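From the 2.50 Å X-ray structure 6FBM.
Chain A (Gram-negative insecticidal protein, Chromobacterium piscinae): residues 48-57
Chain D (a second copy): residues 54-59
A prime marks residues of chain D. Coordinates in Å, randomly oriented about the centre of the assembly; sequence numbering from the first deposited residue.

Chain A 48-57: DSIEIEGRSY
Chain D 54-59: GRSYTF

Chain A contributes a β-hairpin: strand 48-52, a type I' turn from Ile52 to Arg55, then strand 55-57, zipped by backbone hydrogen bonds between Ile50 and Tyr57 (N to O, 2.9 Å each way) and between Ile52 and Arg55. Chain D contributes strand 55-59, which crosses strand 55-57 at 76°, axes 4.8 Å apart; the backbones meet in a single bridge, Arg55 with Ser56′ (CA to CA, 4.4 Å). There Ser56′ N donates to Gly54 O at 2.6 Å, and Arg55 CA lies 3.3 Å from Ser56′ O in a CA-H...O contact. Gly54, at phi 86° and psi -13°, adopts a positive phi that favours glycine.

Arg55′ covers the most surface. Its CB points sideways, but an extended side chain (chi1 m, chi2 t, chi3 t) brings the guanidinium against the hairpin. Arg55′ NH1 donates to Ser56 OG at 2.7 Å, nearly straight, and weakly to Ser49 OG at 3.4 Å; both hydroxyls lie at the guanidinium edge, while Glu51 CG covers one face, 3.6 Å from Arg55′ NE. Ser56 (chi1 t), buried and with its CB directed toward chain D, supplies the hydroxyl that accepts from Arg55′; its CB lies 3.5 Å from Tyr57′ OH. Arg55 (m, t, t) reaches along chain D, placing Thr58′ OG1 over one guanidinium face, 3.3 Å from Arg55 NH1 without a hydrogen bond. Together the stretches bury 454 Å².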

# COMPACT_ATOMS: atom_id res chain seq x y z
N ASP A 48 18.17 10.82 21.49
CA ASP A 48 18.89 9.58 21.46
C ASP A 48 18.17 8.68 20.49
O ASP A 48 17.01 8.85 20.26
CB ASP A 48 18.88 8.95 22.87
CG ASP A 48 20.23 8.82 23.49
OD1 ASP A 48 21.10 8.27 22.72
OD2 ASP A 48 20.33 9.05 24.75
N SER A 49 18.90 7.67 20.01
CA SER A 49 18.26 6.59 19.31
C SER A 49 18.53 5.29 20.01
O SER A 49 19.55 5.10 20.65
CB SER A 49 18.65 6.57 17.82
OG SER A 49 19.88 5.89 17.59
N ILE A 50 17.59 4.40 19.87
CA ILE A 50 17.60 3.12 20.55
C ILE A 50 17.05 2.06 19.58
O ILE A 50 16.15 2.34 18.78
CB ILE A 50 16.74 3.21 21.83
CG1 ILE A 50 16.90 1.98 22.68
CG2 ILE A 50 15.25 3.48 21.51
CD1 ILE A 50 15.89 1.89 23.81
N GLU A 51 17.63 0.86 19.66
CA GLU A 51 17.16 -0.29 18.94
C GLU A 51 16.27 -1.17 19.83
O GLU A 51 16.64 -1.53 20.94
CB GLU A 51 18.33 -1.10 18.42
CG GLU A 51 18.01 -1.97 17.18
CD GLU A 51 18.27 -3.44 17.41
OE1 GLU A 51 19.10 -3.98 16.62
OE2 GLU A 51 17.60 -4.06 18.31
N ILE A 52 15.07 -1.44 19.34
CA ILE A 52 14.09 -2.24 20.02
C ILE A 52 13.54 -3.23 19.01
O ILE A 52 12.79 -2.86 18.10
CB ILE A 52 12.95 -1.36 20.55
CG1 ILE A 52 13.49 -0.42 21.63
CG2 ILE A 52 11.81 -2.19 21.10
CD1 ILE A 52 12.50 0.58 22.15
N GLU A 53 13.91 -4.49 19.16
CA GLU A 53 13.47 -5.57 18.28
C GLU A 53 13.64 -5.24 16.81
O GLU A 53 12.69 -5.30 16.04
CB GLU A 53 12.00 -5.92 18.54
CG GLU A 53 11.76 -6.67 19.85
CD GLU A 53 10.42 -7.37 19.85
OE1 GLU A 53 10.00 -7.86 18.77
OE2 GLU A 53 9.80 -7.43 20.94
N GLY A 54 14.85 -4.85 16.44
CA GLY A 54 15.20 -4.64 15.06
C GLY A 54 14.88 -3.26 14.53
O GLY A 54 15.36 -2.90 13.47
N ARG A 55 14.09 -2.47 15.25
CA ARG A 55 13.70 -1.16 14.78
C ARG A 55 14.38 -0.03 15.54
O ARG A 55 14.66 -0.16 16.71
CB ARG A 55 12.20 -0.98 14.89
CG ARG A 55 11.40 -2.06 14.25
CD ARG A 55 9.95 -1.74 14.51
NE ARG A 55 9.01 -2.75 14.01
CZ ARG A 55 7.70 -2.57 13.93
NH1 ARG A 55 7.12 -1.40 14.26
NH2 ARG A 55 6.93 -3.56 13.50
N SER A 56 14.59 1.08 14.84
CA SER A 56 15.19 2.25 15.43
C SER A 56 14.15 3.25 15.88
O SER A 56 13.20 3.57 15.17
CB SER A 56 16.14 2.92 14.46
OG SER A 56 17.16 3.55 15.21
N TYR A 57 14.35 3.77 17.09
CA TYR A 57 13.45 4.74 17.65
C TYR A 57 14.24 5.90 18.18
O TYR A 57 15.37 5.73 18.62
CB TYR A 57 12.69 4.06 18.78
CG TYR A 57 11.67 3.05 18.30
CD1 TYR A 57 10.49 3.44 17.70
CD2 TYR A 57 11.91 1.71 18.43
CE1 TYR A 57 9.57 2.53 17.25
CE2 TYR A 57 10.98 0.76 17.97
CZ TYR A 57 9.85 1.16 17.35
OH TYR A 57 8.96 0.21 16.92
N GLY D 54 21.21 -1.72 9.08
CA GLY D 54 21.04 -2.73 10.09
C GLY D 54 19.69 -2.66 10.79
O GLY D 54 19.31 -3.64 11.44
N ARG D 55 18.98 -1.53 10.71
CA ARG D 55 17.77 -1.36 11.45
C ARG D 55 16.53 -1.39 10.56
O ARG D 55 16.55 -0.98 9.42
CB ARG D 55 17.83 -0.03 12.19
CG ARG D 55 18.95 -0.02 13.22
CD ARG D 55 18.68 0.88 14.42
NE ARG D 55 19.71 0.71 15.43
CZ ARG D 55 19.96 1.57 16.43
NH1 ARG D 55 19.28 2.70 16.59
NH2 ARG D 55 20.92 1.29 17.30
N SER D 56 15.41 -1.78 11.16
CA SER D 56 14.14 -1.84 10.49
C SER D 56 13.31 -0.57 10.69
O SER D 56 13.23 -0.03 11.76
CB SER D 56 13.35 -3.04 10.96
OG SER D 56 13.91 -4.20 10.38
N TYR D 57 12.72 -0.13 9.61
CA TYR D 57 11.83 0.99 9.63
C TYR D 57 10.52 0.55 9.03
O TYR D 57 10.50 -0.15 8.05
CB TYR D 57 12.43 2.14 8.88
CG TYR D 57 13.61 2.75 9.57
CD1 TYR D 57 13.36 3.78 10.37
CD2 TYR D 57 14.96 2.42 9.31
CE1 TYR D 57 14.39 4.50 11.02
CE2 TYR D 57 15.98 2.99 10.03
CZ TYR D 57 15.69 4.08 10.85
OH TYR D 57 16.69 4.75 11.51
N THR D 58 9.44 0.92 9.71
CA THR D 58 8.13 0.49 9.28
C THR D 58 7.32 1.70 8.88
O THR D 58 7.58 2.82 9.34
CB THR D 58 7.39 -0.28 10.37
OG1 THR D 58 7.33 0.52 11.56
CG2 THR D 58 8.10 -1.61 10.62
N PHE D 59 6.33 1.48 8.03
CA PHE D 59 5.46 2.55 7.56
C PHE D 59 4.24 1.87 6.99
O PHE D 59 4.28 0.67 6.70
CB PHE D 59 6.17 3.39 6.50
CG PHE D 59 6.65 2.62 5.34
CD1 PHE D 59 7.88 1.96 5.39
CD2 PHE D 59 5.88 2.52 4.19
CE1 PHE D 59 8.34 1.21 4.31
CE2 PHE D 59 6.34 1.79 3.10
CZ PHE D 59 7.57 1.12 3.17